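PDB 2PYJ: DNA polymerase, which replicates the DNA of Bacillus phage phi29 from a protein primer, by strand displacement with high processivity and fidelity, and carries a 3'-5' exonuclease activity. Local coordinates for residues G228-L233 with I453-D458; G245-V250 with S459-G464. The protein carries 2 engineered substitutions. All blocks are in the same frame, centred on the assembly; numbering follows the deposited sequence.

Interaction 1 of 2, residues G228-L233 with I453-D458. With MG (magnesium ion), chain S; MN (manganese (II) ion), chain R; DGT (2'-deoxyguanosine-5'-triphosphate), chain T; nucleotides of chain A.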
loop_
_atom_site.group_PDB
_atom_site.type_symbol
_atom_site.label_atom_id
_atom_site.label_comp_id
_atom_site.label_asym_id
_atom_site.label_seq_id
_atom_site.Cartn_x
_atom_site.Cartn_y
_atom_site.Cartn_z
ATOM N N GLY G 228 -3.215 6.718 -11.599
ATOM C CA GLY G 228 -2.281 5.680 -11.160
ATOM C C GLY G 228 -1.721 4.814 -12.274
ATOM O O GLY G 228 -1.365 5.312 -13.345
ATOM N N GLY G 229 -1.652 3.509 -12.025
ATOM C CA GLY G 229 -0.943 2.582 -12.918
ATOM C C GLY G 229 -1.705 2.178 -14.167
ATOM O O GLY G 229 -2.950 2.097 -14.164
ATOM N N PHE G 230 -0.953 1.910 -15.228
ATOM C CA PHE G 230 -1.491 1.354 -16.473
ATOM C C PHE G 230 -1.581 -0.160 -16.314
ATOM O O PHE G 230 -0.552 -0.858 -16.327
ATOM C CB PHE G 230 -0.589 1.720 -17.676
ATOM C CG PHE G 230 -1.081 1.157 -19.001
ATOM C CD1 PHE G 230 -2.217 1.676 -19.612
ATOM C CD2 PHE G 230 -0.416 0.094 -19.612
ATOM C CE1 PHE G 230 -2.682 1.151 -20.834
ATOM C CE2 PHE G 230 -0.866 -0.432 -20.825
ATOM C CZ PHE G 230 -2.005 0.099 -21.433
ATOM N N THR G 231 -2.809 -0.648 -16.141
ATOM C CA THR G 231 -3.102 -2.064 -15.938
ATOM C C THR G 231 -4.044 -2.472 -17.072
ATOM O O THR G 231 -5.175 -2.045 -17.105
ATOM C CB THR G 231 -3.788 -2.315 -14.563
ATOM O OG1 THR G 231 -2.962 -1.803 -13.504
ATOM C CG2 THR G 231 -4.040 -3.802 -14.349
ATOM N N TRP G 232 -3.561 -3.301 -18.001
ATOM C CA TRP G 232 -4.259 -3.507 -19.273
ATOM C C TRP G 232 -4.019 -4.889 -19.849
ATOM O O TRP G 232 -2.889 -5.353 -19.906
ATOM C CB TRP G 232 -3.810 -2.427 -20.269
ATOM C CG TRP G 232 -4.238 -2.637 -21.686
ATOM C CD1 TRP G 232 -5.446 -2.345 -22.233
ATOM C CD2 TRP G 232 -3.432 -3.176 -22.747
ATOM N NE1 TRP G 232 -5.457 -2.685 -23.568
ATOM C CE2 TRP G 232 -4.230 -3.192 -23.908
ATOM C CE3 TRP G 232 -2.117 -3.665 -22.818
ATOM C CZ2 TRP G 232 -3.758 -3.673 -25.142
ATOM C CZ3 TRP G 232 -1.646 -4.145 -24.052
ATOM C CH2 TRP G 232 -2.468 -4.142 -25.188
ATOM N N LEU G 233 -5.103 -5.531 -20.275
ATOM C CA LEU G 233 -5.043 -6.822 -20.940
ATOM C C LEU G 233 -5.417 -6.662 -22.406
ATOM O O LEU G 233 -6.483 -6.125 -22.739
ATOM C CB LEU G 233 -5.997 -7.827 -20.273
ATOM C CG LEU G 233 -6.121 -9.219 -20.901
ATOM C CD1 LEU G 233 -4.790 -9.950 -20.949
ATOM C CD2 LEU G 233 -7.155 -10.048 -20.142
ATOM N N ILE G 453 0.880 -9.093 -24.189
ATOM C CA ILE G 453 -0.300 -9.716 -23.624
ATOM C C ILE G 453 -0.934 -8.784 -22.601
ATOM O O ILE G 453 -2.137 -8.509 -22.654
ATOM C CB ILE G 453 0.061 -11.059 -22.903
ATOM C CG1 ILE G 453 0.733 -12.045 -23.873
ATOM C CG2 ILE G 453 -1.192 -11.684 -22.251
ATOM C CD1 ILE G 453 1.481 -13.157 -23.173
ATOM N N TYR G 454 -0.114 -8.302 -21.668
ATOM C CA TYR G 454 -0.611 -7.680 -20.459
ATOM C C TYR G 454 0.424 -6.747 -19.805
ATOM O O TYR G 454 1.629 -6.986 -19.877
ATOM C CB TYR G 454 -1.038 -8.794 -19.490
ATOM C CG TYR G 454 -1.589 -8.342 -18.160
ATOM C CD1 TYR G 454 -2.910 -7.926 -18.032
ATOM C CD2 TYR G 454 -0.790 -8.357 -17.014
ATOM C CE1 TYR G 454 -3.425 -7.527 -16.789
ATOM C CE2 TYR G 454 -1.287 -7.956 -15.776
ATOM C CZ TYR G 454 -2.597 -7.546 -15.667
ATOM O OH TYR G 454 -3.073 -7.150 -14.443
ATOM N N CYS G 455 -0.078 -5.675 -19.192
ATOM C CA CYS G 455 0.719 -4.762 -18.361
ATOM C C CYS G 455 0.028 -4.533 -17.011
ATOM O O CYS G 455 -1.194 -4.389 -16.953
ATOM C CB CYS G 455 0.854 -3.396 -19.038
ATOM S SG CYS G 455 1.735 -3.384 -20.600
ATOM N N ASP G 456 0.805 -4.489 -15.934
ATOM C CA ASP G 456 0.307 -3.888 -14.690
ATOM C C ASP G 456 1.339 -2.936 -14.112
ATOM O O ASP G 456 2.247 -3.344 -13.394
ATOM C CB ASP G 456 -0.112 -4.936 -13.647
ATOM C CG ASP G 456 -0.902 -4.311 -12.477
ATOM O OD1 ASP G 456 -0.897 -3.050 -12.346
ATOM O OD2 ASP G 456 -1.524 -5.068 -11.704
ATOM N N THR G 457 1.175 -1.661 -14.453
ATOM C CA THR G 457 1.921 -0.546 -13.865
ATOM C C THR G 457 3.346 -0.413 -14.407
ATOM O O THR G 457 3.718 0.643 -14.917
ATOM C CB THR G 457 1.913 -0.589 -12.305
ATOM O OG1 THR G 457 0.552 -0.664 -11.840
ATOM C CG2 THR G 457 2.581 0.646 -11.718
ATOM N N ASP G 458 4.133 -1.478 -14.281
ATOM C CA ASP G 458 5.556 -1.444 -14.629
ATOM C C ASP G 458 6.042 -2.786 -15.169
ATOM O O ASP G 458 7.218 -3.107 -15.075
ATOM C CB ASP G 458 6.407 -1.009 -13.401
ATOM C CG ASP G 458 6.579 -2.114 -12.372
ATOM O OD1 ASP G 458 7.653 -2.176 -11.674
ATOM O OD2 ASP G 458 5.653 -2.933 -12.255
HETATM MG MG MG S . 5.738 -4.615 -10.889
HETATM MN MN MN R . 8.787 -3.183 -10.454
HETATM P PG DGT T . 10.659 -3.881 -7.769
HETATM O O1G DGT T . 10.293 -4.678 -6.542
HETATM O O2G DGT T . 12.148 -3.835 -7.974
HETATM O O3G DGT T . 9.840 -4.084 -9.072
HETATM O O3B DGT T . 10.262 -2.383 -7.288
HETATM P PB DGT T . 8.978 -1.529 -7.792
HETATM O O1B DGT T . 9.004 -0.234 -7.020
HETATM O O2B DGT T . 8.860 -1.605 -9.318
HETATM O O3A DGT T . 7.719 -2.345 -7.169
HETATM P PA DGT T . 6.542 -3.009 -8.047
HETATM O O1A DGT T . 5.846 -3.974 -7.072
HETATM O O2A DGT T . 7.056 -3.482 -9.441
HETATM O "O5'" DGT T . 5.517 -1.798 -8.169
HETATM C "C5'" DGT T . 5.552 -0.897 -9.256
HETATM C "C4'" DGT T . 5.201 0.487 -8.774
HETATM O "O4'" DGT T . 3.874 0.544 -8.185
HETATM C "C3'" DGT T . 6.145 1.063 -7.722
HETATM O "O3'" DGT T . 7.378 1.588 -8.249
HETATM C "C2'" DGT T . 5.279 2.158 -7.159
HETATM C "C1'" DGT T . 3.888 1.511 -7.149
HETATM N N9 DGT T . 3.803 0.857 -5.834
HETATM C C8 DGT T . 4.030 -0.446 -5.520
HETATM N N7 DGT T . 3.893 -0.620 -4.178
HETATM C C5 DGT T . 3.585 0.572 -3.646
HETATM C C6 DGT T . 3.304 1.100 -2.299
HETATM O O6 DGT T . 3.318 0.368 -1.291
HETATM N N1 DGT T . 3.047 2.401 -2.170
HETATM C C2 DGT T . 3.025 3.249 -3.215
HETATM N N2 DGT T . 2.743 4.543 -2.974
HETATM N N3 DGT T . 3.271 2.831 -4.498
HETATM C C4 DGT T . 3.551 1.530 -4.739
ATOM N N1 DOC A 10 0.882 -2.782 -6.897
ATOM C C2 DOC A 10 0.578 -1.544 -6.292
ATOM N N3 DOC A 10 0.592 -1.435 -4.941
ATOM C C4 DOC A 10 0.896 -2.490 -4.156
ATOM C C5 DOC A 10 1.207 -3.722 -4.725
ATOM C C6 DOC A 10 1.191 -3.847 -6.120
ATOM O O2 DOC A 10 0.288 -0.559 -7.010
ATOM N N4 DOC A 10 0.894 -2.333 -2.820
ATOM C "C1'" DOC A 10 0.852 -2.855 -8.365
ATOM C "C2'" DOC A 10 2.147 -2.266 -8.921
ATOM C "C3'" DOC A 10 2.892 -3.434 -9.515
ATOM C "C4'" DOC A 10 1.813 -4.457 -9.777
ATOM O "O4'" DOC A 10 0.768 -4.206 -8.808
ATOM C "C5'" DOC A 10 2.344 -5.880 -9.634
ATOM O "O5'" DOC A 10 1.712 -6.631 -10.652
ATOM P P DOC A 10 0.983 -8.044 -10.356
ATOM O OP1 DOC A 10 0.751 -8.647 -11.713
ATOM O OP2 DOC A 10 1.845 -8.799 -9.378
HETATM O O HOH W 1 1.822 2.657 -15.171
HETATM O O HOH W 2 4.083 -5.386 -12.120
#

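Interaction 2 of 2, residues G245-V250 with S459-G464. With MN (manganese (II) ion), chain R; MG (magnesium ion), chain S; DGT (2'-deoxyguanosine-5'-triphosphate), chain T.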
loop_
_atom_site.group_PDB
_atom_site.type_symbol
_atom_site.label_atom_id
_atom_site.label_comp_id
_atom_site.label_asym_id
_atom_site.label_seq_id
_atom_site.Cartn_x
_atom_site.Cartn_y
_atom_site.Cartn_z
ATOM N N GLY G 245 5.981 -17.815 -22.818
ATOM C CA GLY G 245 6.042 -16.370 -22.706
ATOM C C GLY G 245 6.937 -15.912 -21.570
ATOM O O GLY G 245 7.553 -16.727 -20.891
ATOM N N MET G 246 7.019 -14.601 -21.374
ATOM C CA MET G 246 7.888 -14.040 -20.336
ATOM C C MET G 246 7.349 -12.742 -19.769
ATOM O O MET G 246 6.500 -12.083 -20.369
ATOM C CB MET G 246 9.330 -13.831 -20.858
ATOM C CG MET G 246 9.433 -13.651 -22.359
ATOM S SD MET G 246 11.046 -13.111 -22.967
ATOM C CE MET G 246 12.170 -14.131 -22.025
ATOM N N VAL G 247 7.857 -12.393 -18.595
ATOM C CA VAL G 247 7.484 -11.187 -17.912
ATOM C C VAL G 247 8.745 -10.415 -17.561
ATOM O O VAL G 247 9.719 -10.987 -17.057
ATOM C CB VAL G 247 6.689 -11.468 -16.609
ATOM C CG1 VAL G 247 6.169 -10.162 -16.008
ATOM C CG2 VAL G 247 5.529 -12.460 -16.869
ATOM N N PHE G 248 8.705 -9.116 -17.837
ATOM C CA PHE G 248 9.743 -8.177 -17.437
ATOM C C PHE G 248 9.104 -7.141 -16.538
ATOM O O PHE G 248 7.994 -6.721 -16.796
ATOM C CB PHE G 248 10.364 -7.493 -18.660
ATOM C CG PHE G 248 11.187 -8.420 -19.521
ATOM C CD1 PHE G 248 10.602 -9.107 -20.581
ATOM C CD2 PHE G 248 12.532 -8.616 -19.261
ATOM C CE1 PHE G 248 11.357 -9.964 -21.379
ATOM C CE2 PHE G 248 13.296 -9.482 -20.046
ATOM C CZ PHE G 248 12.703 -10.159 -21.104
ATOM N N ASP G 249 9.815 -6.735 -15.488
ATOM C CA ASP G 249 9.270 -5.811 -14.472
ATOM C C ASP G 249 10.329 -4.785 -14.124
ATOM O O ASP G 249 11.445 -5.155 -13.771
ATOM C CB ASP G 249 8.874 -6.604 -13.206
ATOM C CG ASP G 249 8.098 -5.757 -12.171
ATOM O OD1 ASP G 249 6.880 -6.025 -12.040
ATOM O OD2 ASP G 249 8.681 -4.846 -11.481
ATOM N N VAL G 250 9.986 -3.500 -14.207
ATOM C CA VAL G 250 10.959 -2.456 -13.887
ATOM C C VAL G 250 11.370 -2.518 -12.399
ATOM O O VAL G 250 10.511 -2.673 -11.475
ATOM C CB VAL G 250 10.471 -1.029 -14.250
ATOM C CG1 VAL G 250 11.544 0.019 -13.860
ATOM C CG2 VAL G 250 10.178 -0.928 -15.729
ATOM N N SER G 459 5.123 -3.573 -15.729
ATOM C CA SER G 459 5.473 -4.876 -16.260
ATOM C C SER G 459 4.980 -5.009 -17.688
ATOM O O SER G 459 3.997 -4.373 -18.080
ATOM C CB SER G 459 4.879 -5.995 -15.393
ATOM O OG SER G 459 3.470 -6.004 -15.475
ATOM N N ILE G 460 5.692 -5.817 -18.463
ATOM C CA ILE G 460 5.215 -6.280 -19.758
ATOM C C ILE G 460 5.207 -7.818 -19.788
ATOM O O ILE G 460 6.211 -8.471 -19.463
ATOM C CB ILE G 460 6.024 -5.683 -20.966
ATOM C CG1 ILE G 460 7.532 -5.936 -20.833
ATOM C CG2 ILE G 460 5.731 -4.184 -21.105
ATOM C CD1 ILE G 460 8.349 -5.388 -22.009
ATOM N N HIS G 461 4.050 -8.378 -20.143
ATOM C CA HIS G 461 3.894 -9.813 -20.306
ATOM C C HIS G 461 3.845 -10.074 -21.797
ATOM O O HIS G 461 2.970 -9.552 -22.488
ATOM C CB HIS G 461 2.610 -10.303 -19.650
ATOM C CG HIS G 461 2.558 -10.094 -18.161
ATOM N ND1 HIS G 461 2.180 -11.093 -17.282
ATOM C CD2 HIS G 461 2.829 -9.004 -17.398
ATOM C CE1 HIS G 461 2.212 -10.623 -16.045
ATOM N NE2 HIS G 461 2.608 -9.359 -16.085
ATOM N N LEU G 462 4.787 -10.879 -22.283
ATOM C CA LEU G 462 4.972 -11.109 -23.720
ATOM C C LEU G 462 4.835 -12.582 -24.090
ATOM O O LEU G 462 5.239 -13.454 -23.321
ATOM C CB LEU G 462 6.362 -10.629 -24.146
ATOM C CG LEU G 462 6.804 -9.230 -23.712
ATOM C CD1 LEU G 462 8.265 -8.999 -24.070
ATOM C CD2 LEU G 462 5.911 -8.156 -24.335
ATOM N N THR G 463 4.284 -12.845 -25.278
ATOM C CA THR G 463 4.371 -14.172 -25.905
ATOM C C THR G 463 5.811 -14.403 -26.364
ATOM O O THR G 463 6.530 -13.454 -26.629
ATOM C CB THR G 463 3.433 -14.310 -27.144
ATOM O OG1 THR G 463 3.727 -13.281 -28.104
ATOM C CG2 THR G 463 1.967 -14.232 -26.730
ATOM N N GLY G 464 6.221 -15.666 -26.458
ATOM C CA GLY G 464 7.586 -16.004 -26.889
ATOM C C GLY G 464 8.614 -15.792 -25.788
ATOM O O GLY G 464 8.337 -15.131 -24.789
HETATM MN MN MN R . 8.787 -3.183 -10.454
HETATM MG MG MG S . 5.738 -4.615 -10.889
HETATM P PG DGT T . 10.659 -3.881 -7.769
HETATM O O1G DGT T . 10.293 -4.678 -6.542
HETATM O O2G DGT T . 12.148 -3.835 -7.974
HETATM O O3G DGT T . 9.840 -4.084 -9.072
HETATM O O3B DGT T . 10.262 -2.383 -7.288
HETATM P PB DGT T . 8.978 -1.529 -7.792
HETATM O O1B DGT T . 9.004 -0.234 -7.020
HETATM O O2B DGT T . 8.860 -1.605 -9.318
HETATM O O3A DGT T . 7.719 -2.345 -7.169
HETATM P PA DGT T . 6.542 -3.009 -8.047
HETATM O O1A DGT T . 5.846 -3.974 -7.072
HETATM O O2A DGT T . 7.056 -3.482 -9.441
HETATM O "O5'" DGT T . 5.517 -1.798 -8.169
HETATM C "C5'" DGT T . 5.552 -0.897 -9.256
HETATM C "C4'" DGT T . 5.201 0.487 -8.774
HETATM O "O4'" DGT T . 3.874 0.544 -8.185
HETATM C "C3'" DGT T . 6.145 1.063 -7.722
HETATM O "O3'" DGT T . 7.378 1.588 -8.249
HETATM C "C2'" DGT T . 5.279 2.158 -7.159
HETATM C "C1'" DGT T . 3.888 1.511 -7.149
HETATM N N9 DGT T . 3.803 0.857 -5.834
HETATM C C8 DGT T . 4.030 -0.446 -5.520
HETATM N N7 DGT T . 3.893 -0.620 -4.178
HETATM C C5 DGT T . 3.585 0.572 -3.646
HETATM C C6 DGT T . 3.304 1.100 -2.299
HETATM O O6 DGT T . 3.318 0.368 -1.291
HETATM N N1 DGT T . 3.047 2.401 -2.170
HETATM C C2 DGT T . 3.025 3.249 -3.215
HETATM N N2 DGT T . 2.743 4.543 -2.974
HETATM N N3 DGT T . 3.271 2.831 -4.498
HETATM C C4 DGT T . 3.551 1.530 -4.739
HETATM O O HOH W 2 4.083 -5.386 -12.120
#

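Interaction 1 of 2, residues G228-L233 with I453-D458
Thr231 keeps OG1 beside its own backbone N (chi1 -56°), while Asp456 extends with CG anti to the backbone N (chi1 -168°); the two face each other as a non-hydrogen-bonded antiparallel pair, which sets their side chains side by side, and these torsions bring OG1 and OD1 together. The hydroxyl donates to Asp456 OD1 across 2.7 Å, coming from well above the carboxylate plane. Thr457 OG1 donates to the same oxygen from the opposite face, at 2.8 Å, on the anti side and somewhat out of the plane. Two hydroxyls thus grip OD1 and should limit rotation of the carboxylate, whose OD2 forms a salt bridge with Lys498. Farther along this side of the sheet, the methyl CG2 of Thr231 packs 3.5 Å from Tyr454 OH, a hydroxyl hydrogen-bonded to the backbone N of Lys498. Leu233 crosses Tyr454 at about a right angle and sets CB against the ring edge, 3.8 Å from Tyr454 CD1.

On the other side of the sheet, Cys455 SG lies at the edge of the Phe230 ring, 5.2 Å from its centroid, a sulfur-aromatic contact. Trp232 and Cys455 form the antiparallel hydrogen-bonded pair. Beyond the strand end, Thr457 N reaches Phe230 O in a short, nearly straight bond (2.7 Å, 171°), although the donor stands above the carbonyl plane. A water extends this link by joining Phe230 N to Thr457 O.

The turn after the pairing carries Asp458 to the metals: OD1 binds manganese at 1.9 Å and OD2 binds magnesium, so one carboxylate bridges both ions beside the incoming dGTP and the primer-terminal dideoxycytidine. Strand 231-233 pairs with the strand of the YCDTD motif, the DxD-bearing strand and turn of the palm in family B DNA polymerases.

Interaction 2 of 2, residues G245-V250 with S459-G464
In the palm of this family B polymerase, the strand bearing the catalytic Asp249 pairs with 459-463, the second strand of the hairpin that carries the YCDTD motif. The two run antiparallel, their axes 4.7 Å apart at closest approach. Four backbone bonds tie Met246 to Leu462 and Phe248 to Ile460; the bond from Leu462 N to Met246 O is almost straight, at 175°. On the face holding Met246 and Phe248, the Phe248 CB meets Ile460 CG1 at 3.9 Å, and Phe248 CD1 lies 4.2 Å from Leu462 CD1, an oblique approach to the ring.

The opposite face carries Val247, His461, Asp249 and Ser459. Both methyls of Val247 lie against the imidazole: CG1 makes a CH-pi contact 3.8 Å from the ring centroid, and CG2 approaches ND1, whose hydrogen-bond partner is Tyr494 OH. Ser459 OG is hydrogen-bonded to the backbone N of Asp456, leaving its CB to pack near Asp249 OD1.

At the last pair, opposite Ser459, Asp249 holds CG anti to the backbone N (chi1 -171°), and its carboxylate spans both ions: OD1 binds magnesium at 2.1 Å and OD2 manganese at 2.0 Å. Asp458 OD1 also binds the manganese, as does Val250 O, at 2.1 Å.

In the fold
Interactions 1 and 2 lie with centres about 11 Å apart in one antiparallel sheet, an example of how a two-metal site can be assembled from distant parts of a chain. Along the sequence their segments alternate: 228-233, 245-250, 453-458, 459-464. Strands 452-456 and 459-463 form a hairpin in the palm sheet, with strand 231-233 against one side and strand 241-250 against the other. Ile453 and Tyr454 both face His461 in a classic beta bulge, which joins interaction 1 directly to interaction 2. Both contacts deliver ligands to the same magnesium and manganese ions, where the triphosphate of the incoming nucleotide is held.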